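Local coordinates for 3-oxoacyl-[acyl-carrier protein] synthase (Thermus thermophilus, PDB 1UB7) that catalyses a decarboxylative condensation with malonyl-ACP as a beta-ketoacyl-ACP synthase III, probably starting fatty acid synthesis from acetyl-CoA, at the interface of chains A and B. Sequence-based numbering; all coordinates share one arbitrary frame. Chains: chain A/B, 3-oxoacyl-[acyl-carrier protein] synthase.

Contacts 1 and 2 are adjoining parts of one homodimer interface, with C-alpha centres about 7 Å apart. They share A:Leu188 and A:Tyr189, from strand 188-191, and B:Pro87, while the preceding B:Phe86 belongs to contact 2. Contact 2 lies nearer the active site: its centre is about 12 Å from A:His246 and from A:Asn276, predicted catalytic residues, against about 16 and 17 Å for contact 1. Dimerisation thus probably places the partner's segment near the active site of the neighbouring subunit. The two-fold symmetry of the interface repeats both contacts with the chains exchanged.

Contact 1: the interface of chains A and B. Residues chain A 185, 188-189, 197-198, 309; chain B 87, 92.
A:Tyr189 meets B:Pro87 through its CB rather than its ring, while A:Ala185 O, from the same chain, lies in the ring plane at the edge of the phenol. Its CG stands between the backbone N and the carbonyl carbon (chi1 61°), which turns the ring away from the partner and leaves A:Tyr189 CB 3.3 Å from B:Pro87 CD. The pyrrolidine ring of B:Pro87, which follows a cis peptide bond, is touched at further points around its rim. B:Pro87 CB lies 3.4 Å from the carbonyl oxygen A:Gly309 O. B:Pro87 CG lies 3.6 Å from A:Ala185 CB. One branch of A:Leu197 bears on the same carbon, with A:Leu197 CD2 lying 3.6 Å from B:Pro87 CG; the two side chains cross obliquely. Contacts at three carbons of one ring put the proline against several separate chain A segments.

B:Leu92, on helix 89-96, extends the patch with both methyls. B:Leu92 CD2 reaches back to the alanine methyl group, 3.7 Å from A:Ala185 CB, so that alanine bridges the proline and the leucine. B:Leu92 CD1 packs 3.8 Å from A:Pro198 CD, and the leucine side chain crosses that ring at about a right angle. With CG beside its backbone N (chi1 -56°), B:Leu92 presents both methyls to A:Pro198. Packing of apolar groups thus dominates the geometry here: about 135 Å² of protein surface is hidden in this part of the homodimer interface. A:Leu197 CD2 also touches the second partner residue, 4.0 Å from B:Leu92 CD2.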
# COMPACT_ATOMS: atom_id res chain seq x y z
N ALA A 185 -0.52 18.32 -1.45
CA ALA A 185 -1.55 17.39 -1.02
C ALA A 185 -2.94 18.03 -1.10
O ALA A 185 -3.94 17.34 -1.27
CB ALA A 185 -1.26 16.93 0.40
N LEU A 188 -5.27 17.79 -4.66
CA LEU A 188 -6.09 16.64 -5.04
C LEU A 188 -6.20 15.71 -3.82
O LEU A 188 -5.18 15.30 -3.27
CB LEU A 188 -5.44 15.90 -6.23
CG LEU A 188 -6.13 14.65 -6.80
CD1 LEU A 188 -7.58 14.95 -7.18
CD2 LEU A 188 -5.35 14.18 -8.01
N TYR A 189 -7.43 15.40 -3.42
CA TYR A 189 -7.65 14.54 -2.26
C TYR A 189 -9.11 14.13 -1.99
O TYR A 189 -10.05 14.57 -2.64
CB TYR A 189 -7.10 15.24 -1.00
CG TYR A 189 -7.77 16.57 -0.70
CD1 TYR A 189 -9.10 16.62 -0.24
CD2 TYR A 189 -7.11 17.78 -0.91
CE1 TYR A 189 -9.74 17.83 -0.01
CE2 TYR A 189 -7.74 19.00 -0.68
CZ TYR A 189 -9.06 19.02 -0.23
OH TYR A 189 -9.70 20.22 -0.01
N LEU A 197 -5.39 18.45 6.24
CA LEU A 197 -4.04 18.06 5.84
C LEU A 197 -3.01 18.77 6.71
O LEU A 197 -3.34 19.72 7.43
CB LEU A 197 -3.81 18.39 4.35
CG LEU A 197 -4.47 17.47 3.32
CD1 LEU A 197 -4.44 18.11 1.95
CD2 LEU A 197 -3.77 16.11 3.31
N PRO A 198 -1.74 18.31 6.67
CA PRO A 198 -0.64 18.88 7.45
C PRO A 198 -0.44 20.40 7.30
O PRO A 198 0.07 21.04 8.22
CB PRO A 198 0.57 18.09 6.96
CG PRO A 198 -0.02 16.74 6.74
CD PRO A 198 -1.30 17.07 6.00
N GLY A 309 -1.01 13.21 -4.32
CA GLY A 309 0.14 12.96 -3.47
C GLY A 309 0.74 14.27 -3.01
O GLY A 309 0.63 14.60 -1.83
N PRO B 87 -4.33 12.42 -0.70
CA PRO B 87 -2.94 11.96 -0.80
C PRO B 87 -2.65 10.82 0.19
O PRO B 87 -3.34 10.67 1.19
CB PRO B 87 -2.15 13.21 -0.44
CG PRO B 87 -3.02 13.83 0.62
CD PRO B 87 -4.40 13.71 0.01
N LEU B 92 2.75 12.74 2.88
CA LEU B 92 2.72 13.77 3.89
C LEU B 92 4.01 13.65 4.71
O LEU B 92 4.60 14.66 5.09
CB LEU B 92 1.50 13.59 4.80
CG LEU B 92 0.16 13.56 4.07
CD1 LEU B 92 -0.99 13.44 5.08
CD2 LEU B 92 0.03 14.84 3.22

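Contact 2: the interface of chains A and B. Residues chain A 80, 188-190, 207, 308; chain B 86-87.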
# COMPACT_ATOMS: atom_id res chain seq x y z
N ASN A 80 -7.02 3.19 -4.89
CA ASN A 80 -7.25 4.30 -3.97
C ASN A 80 -8.70 4.24 -3.51
O ASN A 80 -9.20 5.12 -2.81
CB ASN A 80 -6.94 5.64 -4.66
CG ASN A 80 -5.46 5.79 -5.00
OD1 ASN A 80 -4.63 6.08 -4.13
ND2 ASN A 80 -5.13 5.58 -6.27
N LEU A 188 -5.27 17.79 -4.66
CA LEU A 188 -6.09 16.64 -5.04
C LEU A 188 -6.20 15.71 -3.82
O LEU A 188 -5.18 15.30 -3.27
CB LEU A 188 -5.44 15.90 -6.23
CG LEU A 188 -6.13 14.65 -6.80
CD1 LEU A 188 -7.58 14.95 -7.18
CD2 LEU A 188 -5.35 14.18 -8.01
N TYR A 189 -7.43 15.40 -3.42
CA TYR A 189 -7.65 14.54 -2.26
C TYR A 189 -9.11 14.13 -1.99
O TYR A 189 -10.05 14.57 -2.64
CB TYR A 189 -7.10 15.24 -1.00
CG TYR A 189 -7.77 16.57 -0.70
CD1 TYR A 189 -9.10 16.62 -0.24
CD2 TYR A 189 -7.11 17.78 -0.91
CE1 TYR A 189 -9.74 17.83 -0.01
CE2 TYR A 189 -7.74 19.00 -0.68
CZ TYR A 189 -9.06 19.02 -0.23
OH TYR A 189 -9.70 20.22 -0.01
N HIS A 190 -9.25 13.25 -1.00
CA HIS A 190 -10.52 12.73 -0.51
C HIS A 190 -10.17 12.09 0.84
O HIS A 190 -9.56 11.02 0.90
CB HIS A 190 -11.12 11.67 -1.45
CG HIS A 190 -12.37 11.04 -0.93
ND1 HIS A 190 -12.39 10.21 0.17
CD2 HIS A 190 -13.66 11.14 -1.34
CE1 HIS A 190 -13.63 9.82 0.41
NE2 HIS A 190 -14.42 10.37 -0.49
N LEU A 207 -14.58 13.95 -3.30
CA LEU A 207 -13.39 14.12 -4.12
C LEU A 207 -13.23 15.57 -4.55
O LEU A 207 -14.14 16.15 -5.13
CB LEU A 207 -13.50 13.22 -5.35
CG LEU A 207 -12.23 12.86 -6.12
CD1 LEU A 207 -12.57 11.81 -7.15
CD2 LEU A 207 -11.62 14.08 -6.78
N ALA A 308 -2.53 12.30 -7.44
CA ALA A 308 -2.61 12.77 -6.06
C ALA A 308 -1.38 12.34 -5.26
O ALA A 308 -0.80 11.27 -5.49
CB ALA A 308 -3.87 12.25 -5.38
N PHE B 86 -6.29 9.49 -0.58
CA PHE B 86 -5.29 10.24 -1.34
C PHE B 86 -5.44 11.71 -0.93
O PHE B 86 -6.56 12.19 -0.76
CB PHE B 86 -5.45 10.04 -2.87
CG PHE B 86 -6.84 10.30 -3.40
CD1 PHE B 86 -7.86 9.36 -3.22
CD2 PHE B 86 -7.13 11.46 -4.13
CE1 PHE B 86 -9.15 9.58 -3.76
CE2 PHE B 86 -8.40 11.69 -4.67
CZ PHE B 86 -9.41 10.74 -4.48
N PRO B 87 -4.33 12.42 -0.70
CA PRO B 87 -2.94 11.96 -0.80
C PRO B 87 -2.65 10.82 0.19
O PRO B 87 -3.34 10.67 1.19
CB PRO B 87 -2.15 13.21 -0.44
CG PRO B 87 -3.02 13.83 0.62
CD PRO B 87 -4.40 13.71 0.01
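B:Phe86 and A:His190 are joined first by their backbones. The amide A:His190 N donates to the carbonyl oxygen B:Phe86 O at 2.9 Å, with 148° at the hydrogen. The C=O...N angle of 167° places the donor nearly in line with the carbonyl bond. This pair forms an antiparallel beta bridge, which ties strand 188-191 of one subunit to the short partner segment and is likely to set where the phenyl group enters.

Apolar contacts then surround that ring, and B:Phe86 hides 89 Å² of its surface, half of the 177 Å² buried in the patch. Its CG stands between the backbone N and the carbonyl carbon (chi1 51°), folding the ring back beneath the bridging strand. A:His190 N lies 4.0 Å above the plane of the B:Phe86 ring, displaced towards the rim. On the same side A:His190 CB comes within 3.6 Å of B:Phe86 CZ; the imidazole itself points elsewhere. A:Tyr189 CA reaches the CD2 margin, also from that side. A:Ala308 CB approaches B:Phe86 CD2 near the rim, somewhat to the other side of the plane, at 3.6 Å. A:Leu207 CG meets the far edge in the ring plane, 3.9 Å from B:Phe86 CZ, with the two side chains at about a right angle.

Replacing B:Phe86 by an alanine is likely to open a gap between A:His190, A:Leu207 and A:Ala308. In this family the phenylalanine contributed by the partner helps bound the acyl pocket; the patch centre, about 12 Å from A:His246, is consistent with this, though the structure alone does not show an acyl group. Towards the side opposite A:His190, beyond the rim, A:Asn80 CB is 4.1 Å from B:Phe86 CD1.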